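Local coordinates for protein putative adenylate cyclase (Vibrio parahaemolyticus, PDB 2ACA) that is of uncertain function but, as a CYTH-family protein named a putative adenylate cyclase, probably makes cyclic AMP from ATP, at residues F118-T126 / Y152-F163. Sequence-based numbering, arbitrary orientation.
Sequences FFVGEFHIT and YRERLVALAQQF
Phe123 and Leu159 lead the packing of helix 152-162 against a beta hairpin on the outside of the antiparallel sheet of this CYTH fold. The hairpin joins strands 106-120 and 123-130 through a type II' turn, Val120 to Phe123, and the axis of helix 152-162 crosses that of the short strand segment 123-126 at -47°. On the tightly packed side, Leu159 puts CD2 3.7 Å from Phe123 CB; the same CD2 makes a looser contact with Ile125 CG1, while CD1 meets Val120. Ile125 and Phe163 approach from opposite directions, CD1 of the isoleucine lying 3.5 Å from CZ of the phenylalanine. Phe25 stacks on Phe163 and Phe139 meets it edge-to-face. The buried Phe123 ring, with CG anti to the carbonyl carbon (chi1 -61°), projects between Tyr152 and Arg155: Tyr152 CD1 lies at its edge, 3.9 Å from Phe123 CE1. Toward solvent the contact becomes polar and looser. Glu122 is poorly ordered, and its OE2 stays 4.1 Å from Arg155 NH2, well out of the guanidinium plane, so any attraction there is one of charge alone. The rim of the Phe123 ring stands nearly upright on one face of this exposed guanidinium, planes 83° apart, with Phe123 CZ 3.4 Å from Arg155 NE.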
ATOM      1  N   PHE A 118     -20.851   6.844  -8.708  1.00 36.61           N
ATOM      2  CA  PHE A 118     -22.145   6.481  -8.142  1.00 37.80           C
ATOM      3  C   PHE A 118     -22.356   4.981  -8.174  1.00 39.54           C
ATOM      4  O   PHE A 118     -21.724   4.270  -8.950  1.00 39.15           O
ATOM      5  CB  PHE A 118     -23.284   7.142  -8.913  1.00 25.96           C
ATOM      6  CG  PHE A 118     -23.127   8.615  -9.081  1.00 23.22           C
ATOM      7  CD1 PHE A 118     -22.476   9.131 -10.194  1.00 23.18           C
ATOM      8  CD2 PHE A 118     -23.625   9.492  -8.129  1.00 22.17           C
ATOM      9  CE1 PHE A 118     -22.324  10.496 -10.358  1.00 21.28           C
ATOM     10  CE2 PHE A 118     -23.476  10.864  -8.284  1.00 21.58           C
ATOM     11  CZ  PHE A 118     -22.825  11.367  -9.401  1.00 21.49           C
ATOM     12  N   PHE A 119     -23.263   4.511  -7.326  1.00 36.93           N
ATOM     13  CA  PHE A 119     -23.581   3.097  -7.234  1.00 39.83           C
ATOM     14  C   PHE A 119     -25.024   2.854  -7.669  1.00 41.89           C
ATOM     15  O   PHE A 119     -25.915   3.647  -7.358  1.00 42.07           O
ATOM     16  CB  PHE A 119     -23.418   2.605  -5.788  1.00 48.48           C
ATOM     17  CG  PHE A 119     -21.997   2.602  -5.282  1.00 50.11           C
ATOM     18  CD1 PHE A 119     -21.739   2.462  -3.918  1.00 50.88           C
ATOM     19  CD2 PHE A 119     -20.920   2.704  -6.155  1.00 51.05           C
ATOM     20  CE1 PHE A 119     -20.430   2.422  -3.436  1.00 49.84           C
ATOM     21  CE2 PHE A 119     -19.604   2.666  -5.680  1.00 50.41           C
ATOM     22  CZ  PHE A 119     -19.362   2.523  -4.316  1.00 49.85           C
ATOM     23  N   VAL A 120     -25.243   1.762  -8.394  1.00 38.62           N
ATOM     24  CA  VAL A 120     -26.573   1.369  -8.849  1.00 39.28           C
ATOM     25  C   VAL A 120     -26.500  -0.143  -8.794  1.00 40.36           C
ATOM     26  O   VAL A 120     -26.098  -0.793  -9.760  1.00 40.30           O
ATOM     27  CB  VAL A 120     -26.853   1.821 -10.296  1.00 46.84           C
ATOM     28  CG1 VAL A 120     -28.173   1.244 -10.768  1.00 47.07           C
ATOM     29  CG2 VAL A 120     -26.906   3.342 -10.368  1.00 46.24           C
ATOM     30  N   GLY A 121     -26.875  -0.700  -7.648  1.00 61.22           N
ATOM     31  CA  GLY A 121     -26.799  -2.135  -7.474  1.00 63.20           C
ATOM     32  C   GLY A 121     -25.345  -2.423  -7.160  1.00 64.32           C
ATOM     33  O   GLY A 121     -24.773  -1.813  -6.258  1.00 65.12           O
ATOM     34  N   GLU A 122     -24.740  -3.340  -7.906  1.00 69.81           N
ATOM     35  CA  GLU A 122     -23.339  -3.679  -7.697  1.00 69.94           C
ATOM     36  C   GLU A 122     -22.510  -3.039  -8.805  1.00 68.75           C
ATOM     37  O   GLU A 122     -21.286  -3.179  -8.847  1.00 68.65           O
ATOM     38  CB  GLU A 122     -23.147  -5.198  -7.722  1.00 98.00           C
ATOM     39  CG  GLU A 122     -23.459  -5.851  -9.059  1.00100.65           C
ATOM     40  CD  GLU A 122     -23.293  -7.354  -9.018  1.00102.92           C
ATOM     41  OE1 GLU A 122     -22.196  -7.821  -8.640  1.00103.05           O
ATOM     42  OE2 GLU A 122     -24.256  -8.074  -9.362  1.00103.47           O
ATOM     43  N   PHE A 123     -23.187  -2.331  -9.702  1.00 48.62           N
ATOM     44  CA  PHE A 123     -22.520  -1.673 -10.816  1.00 47.50           C
ATOM     45  C   PHE A 123     -22.101  -0.256 -10.449  1.00 46.03           C
ATOM     46  O   PHE A 123     -22.810   0.440  -9.722  1.00 46.14           O
ATOM     47  CB  PHE A 123     -23.445  -1.652 -12.031  1.00 68.62           C
ATOM     48  CG  PHE A 123     -23.828  -3.018 -12.511  1.00 70.96           C
ATOM     49  CD1 PHE A 123     -22.865  -3.891 -13.007  1.00 72.25           C
ATOM     50  CD2 PHE A 123     -25.148  -3.445 -12.440  1.00 72.34           C
ATOM     51  CE1 PHE A 123     -23.212  -5.174 -13.423  1.00 73.78           C
ATOM     52  CE2 PHE A 123     -25.508  -4.725 -12.851  1.00 73.48           C
ATOM     53  CZ  PHE A 123     -24.537  -5.592 -13.344  1.00 73.84           C
ATOM     54  N   HIS A 124     -20.947   0.162 -10.961  1.00 41.12           N
ATOM     55  CA  HIS A 124     -20.417   1.492 -10.687  1.00 38.30           C
ATOM     56  C   HIS A 124     -20.577   2.418 -11.883  1.00 34.01           C
ATOM     57  O   HIS A 124     -20.412   1.999 -13.024  1.00 33.92           O
ATOM     58  CB  HIS A 124     -18.928   1.410 -10.338  1.00 82.55           C
ATOM     59  CG  HIS A 124     -18.616   0.494  -9.196  1.00 86.65           C
ATOM     60  ND1 HIS A 124     -19.110   0.693  -7.926  1.00 88.05           N
ATOM     61  CD2 HIS A 124     -17.849  -0.621  -9.131  1.00 87.64           C
ATOM     62  CE1 HIS A 124     -18.665  -0.261  -7.127  1.00 87.98           C
ATOM     63  NE2 HIS A 124     -17.898  -1.072  -7.834  1.00 88.06           N
ATOM     64  N   ILE A 125     -20.903   3.677 -11.621  1.00 24.09           N
ATOM     65  CA  ILE A 125     -21.037   4.651 -12.686  1.00 22.20           C
ATOM     66  C   ILE A 125     -20.057   5.773 -12.397  1.00 20.32           C
ATOM     67  O   ILE A 125     -20.146   6.414 -11.354  1.00 19.94           O
ATOM     68  CB  ILE A 125     -22.447   5.262 -12.752  1.00 31.60           C
ATOM     69  CG1 ILE A 125     -23.489   4.178 -13.043  1.00 32.79           C
ATOM     70  CG2 ILE A 125     -22.475   6.347 -13.821  1.00 29.26           C
ATOM     71  CD1 ILE A 125     -24.898   4.725 -13.229  1.00 32.86           C
ATOM     72  N   THR A 126     -19.121   6.003 -13.311  1.00 25.21           N
ATOM     73  CA  THR A 126     -18.124   7.057 -13.144  1.00 24.56           C
ATOM     74  C   THR A 126     -18.322   8.189 -14.152  1.00 24.00           C
ATOM     75  O   THR A 126     -18.446   7.956 -15.354  1.00 23.04           O
ATOM     76  CB  THR A 126     -16.682   6.488 -13.299  1.00 25.20           C
ATOM     77  OG1 THR A 126     -16.447   5.513 -12.279  1.00 29.60           O
ATOM     78  CG2 THR A 126     -15.633   7.590 -13.160  1.00 25.61           C
ATOM     79  N   TYR A 152     -21.842  -9.851 -17.633  1.00 69.64           N
ATOM     80  CA  TYR A 152     -21.802  -8.591 -16.893  1.00 69.27           C
ATOM     81  C   TYR A 152     -21.622  -7.503 -17.953  1.00 68.64           C
ATOM     82  O   TYR A 152     -22.267  -6.455 -17.909  1.00 68.52           O
ATOM     83  CB  TYR A 152     -20.623  -8.550 -15.909  1.00 69.78           C
ATOM     84  CG  TYR A 152     -20.873  -9.212 -14.566  1.00 69.64           C
ATOM     85  CD1 TYR A 152     -21.992  -8.885 -13.799  1.00 70.17           C
ATOM     86  CD2 TYR A 152     -19.974 -10.147 -14.049  1.00 69.94           C
ATOM     87  CE1 TYR A 152     -22.209  -9.473 -12.552  1.00 71.08           C
ATOM     88  CE2 TYR A 152     -20.181 -10.742 -12.806  1.00 70.22           C
ATOM     89  CZ  TYR A 152     -21.299 -10.399 -12.064  1.00 71.00           C
ATOM     90  OH  TYR A 152     -21.503 -10.974 -10.829  1.00 71.12           O
ATOM     91  N   ARG A 153     -20.735  -7.781 -18.909  1.00 52.37           N
ATOM     92  CA  ARG A 153     -20.435  -6.873 -20.016  1.00 52.12           C
ATOM     93  C   ARG A 153     -21.722  -6.468 -20.716  1.00 51.79           C
ATOM     94  O   ARG A 153     -21.794  -5.411 -21.341  1.00 51.15           O
ATOM     95  CB  ARG A 153     -19.494  -7.573 -21.011  1.00 59.12           C
ATOM     96  CG  ARG A 153     -19.442  -6.988 -22.423  1.00 59.75           C
ATOM     97  CD  ARG A 153     -18.867  -5.583 -22.460  1.00 60.24           C
ATOM     98  NE  ARG A 153     -18.546  -5.141 -23.818  1.00 60.45           N
ATOM     99  CZ  ARG A 153     -19.416  -5.092 -24.826  1.00 61.02           C
ATOM    100  NH1 ARG A 153     -20.676  -5.462 -24.642  1.00 61.22           N
ATOM    101  NH2 ARG A 153     -19.031  -4.666 -26.023  1.00 60.14           N
ATOM    102  N   GLU A 154     -22.736  -7.315 -20.590  1.00 46.14           N
ATOM    103  CA  GLU A 154     -24.025  -7.078 -21.219  1.00 45.36           C
ATOM    104  C   GLU A 154     -24.941  -6.228 -20.354  1.00 43.80           C
ATOM    105  O   GLU A 154     -25.517  -5.251 -20.835  1.00 42.05           O
ATOM    106  CB  GLU A 154     -24.690  -8.418 -21.539  1.00114.45           C
ATOM    107  CG  GLU A 154     -23.902  -9.248 -22.540  1.00116.74           C
ATOM    108  CD  GLU A 154     -24.449 -10.649 -22.701  1.00118.14           C
ATOM    109  OE1 GLU A 154     -23.865 -11.424 -23.488  1.00119.63           O
ATOM    110  OE2 GLU A 154     -25.458 -10.980 -22.042  1.00119.39           O
ATOM    111  N   ARG A 155     -25.083  -6.590 -19.082  1.00 47.55           N
ATOM    112  CA  ARG A 155     -25.938  -5.802 -18.209  1.00 46.39           C
ATOM    113  C   ARG A 155     -25.306  -4.421 -18.110  1.00 45.83           C
ATOM    114  O   ARG A 155     -25.989  -3.435 -17.832  1.00 46.47           O
ATOM    115  CB  ARG A 155     -26.070  -6.435 -16.822  1.00 58.12           C
ATOM    116  CG  ARG A 155     -27.498  -6.359 -16.284  1.00 58.03           C
ATOM    117  CD  ARG A 155     -27.579  -6.538 -14.779  1.00 59.26           C
ATOM    118  NE  ARG A 155     -26.946  -7.769 -14.319  1.00 59.13           N
ATOM    119  CZ  ARG A 155     -26.950  -8.180 -13.054  1.00 59.05           C
ATOM    120  NH1 ARG A 155     -27.557  -7.458 -12.120  1.00 58.01           N
ATOM    121  NH2 ARG A 155     -26.339  -9.309 -12.722  1.00 58.31           N
ATOM    122  N   LEU A 156     -23.994  -4.361 -18.342  1.00 42.85           N
ATOM    123  CA  LEU A 156     -23.280  -3.089 -18.330  1.00 41.92           C
ATOM    124  C   LEU A 156     -23.777  -2.273 -19.521  1.00 40.35           C
ATOM    125  O   LEU A 156     -24.050  -1.078 -19.400  1.00 40.28           O
ATOM    126  CB  LEU A 156     -21.768  -3.303 -18.456  1.00 45.57           C
ATOM    127  CG  LEU A 156     -20.966  -3.306 -17.154  1.00 46.08           C
ATOM    128  CD1 LEU A 156     -19.487  -3.531 -17.453  1.00 46.39           C
ATOM    129  CD2 LEU A 156     -21.169  -1.984 -16.438  1.00 44.69           C
ATOM    130  N   VAL A 157     -23.881  -2.929 -20.673  1.00 43.53           N
ATOM    131  CA  VAL A 157     -24.369  -2.270 -21.878  1.00 42.82           C
ATOM    132  C   VAL A 157     -25.823  -1.886 -21.626  1.00 42.09           C
ATOM    133  O   VAL A 157     -26.250  -0.782 -21.964  1.00 39.42           O
ATOM    134  CB  VAL A 157     -24.293  -3.205 -23.112  1.00 39.82           C
ATOM    135  CG1 VAL A 157     -24.853  -2.494 -24.340  1.00 39.81           C
ATOM    136  CG2 VAL A 157     -22.852  -3.622 -23.364  1.00 38.57           C
ATOM    137  N   ALA A 158     -26.572  -2.800 -21.015  1.00 42.40           N
ATOM    138  CA  ALA A 158     -27.974  -2.551 -20.699  1.00 42.79           C
ATOM    139  C   ALA A 158     -28.066  -1.283 -19.862  1.00 42.83           C
ATOM    140  O   ALA A 158     -28.808  -0.354 -20.190  1.00 43.43           O
ATOM    141  CB  ALA A 158     -28.558  -3.731 -19.926  1.00 24.25           C
ATOM    142  N   LEU A 159     -27.303  -1.253 -18.773  1.00 39.70           N
ATOM    143  CA  LEU A 159     -27.291  -0.094 -17.890  1.00 39.45           C
ATOM    144  C   LEU A 159     -26.919   1.150 -18.690  1.00 38.58           C
ATOM    145  O   LEU A 159     -27.558   2.196 -18.562  1.00 37.95           O
ATOM    146  CB  LEU A 159     -26.285  -0.308 -16.749  1.00 41.30           C
ATOM    147  CG  LEU A 159     -26.186   0.785 -15.680  1.00 42.36           C
ATOM    148  CD1 LEU A 159     -27.538   0.978 -15.014  1.00 40.69           C
ATOM    149  CD2 LEU A 159     -25.130   0.399 -14.648  1.00 42.83           C
ATOM    150  N   ALA A 160     -25.887   1.028 -19.521  1.00 41.68           N
ATOM    151  CA  ALA A 160     -25.437   2.147 -20.341  1.00 42.78           C
ATOM    152  C   ALA A 160     -26.587   2.673 -21.194  1.00 42.71           C
ATOM    153  O   ALA A 160     -26.751   3.884 -21.354  1.00 42.34           O
ATOM    154  CB  ALA A 160     -24.273   1.712 -21.234  1.00 20.68           C
ATOM    155  N   GLN A 161     -27.381   1.749 -21.735  1.00 55.69           N
ATOM    156  CA  GLN A 161     -28.516   2.107 -22.578  1.00 55.47           C
ATOM    157  C   GLN A 161     -29.527   2.966 -21.834  1.00 55.17           C
ATOM    158  O   GLN A 161     -30.237   3.768 -22.442  1.00 56.56           O
ATOM    159  CB  GLN A 161     -29.202   0.848 -23.111  1.00 44.93           C
ATOM    160  CG  GLN A 161     -28.318  -0.013 -24.008  1.00 45.74           C
ATOM    161  CD  GLN A 161     -29.087  -1.121 -24.715  1.00 47.05           C
ATOM    162  OE1 GLN A 161     -29.852  -1.857 -24.091  1.00 47.76           O
ATOM    163  NE2 GLN A 161     -28.878  -1.247 -26.022  1.00 45.65           N
ATOM    164  N   GLN A 162     -29.590   2.797 -20.516  1.00 27.15           N
ATOM    165  CA  GLN A 162     -30.515   3.568 -19.697  1.00 26.73           C
ATOM    166  C   GLN A 162     -30.179   5.058 -19.749  1.00 26.18           C
ATOM    167  O   GLN A 162     -31.068   5.907 -19.631  1.00 23.66           O
ATOM    168  CB  GLN A 162     -30.488   3.070 -18.248  1.00 48.97           C
ATOM    169  CG  GLN A 162     -31.005   1.643 -18.074  1.00 50.93           C
ATOM    170  CD  GLN A 162     -31.143   1.229 -16.614  1.00 52.39           C
ATOM    171  OE1 GLN A 162     -31.819   1.898 -15.830  1.00 53.01           O
ATOM    172  NE2 GLN A 162     -30.508   0.118 -16.245  1.00 49.79           N
ATOM    173  N   PHE A 163     -28.899   5.375 -19.932  1.00 37.07           N
ATOM    174  CA  PHE A 163     -28.469   6.769 -20.005  1.00 37.87           C
ATOM    175  C   PHE A 163     -28.508   7.297 -21.428  1.00 40.50           C
ATOM    176  O   PHE A 163     -28.062   8.419 -21.705  1.00 40.59           O
ATOM    177  CB  PHE A 163     -27.062   6.933 -19.423  1.00 31.71           C
ATOM    178  CG  PHE A 163     -27.018   6.829 -17.934  1.00 30.60           C
ATOM    179  CD1 PHE A 163     -27.162   5.597 -17.308  1.00 29.96           C
ATOM    180  CD2 PHE A 163     -26.898   7.968 -17.152  1.00 31.19           C
ATOM    181  CE1 PHE A 163     -27.190   5.498 -15.921  1.00 31.47           C
ATOM    182  CE2 PHE A 163     -26.925   7.883 -15.757  1.00 31.99           C
ATOM    183  CZ  PHE A 163     -27.072   6.644 -15.141  1.00 31.13           C
TER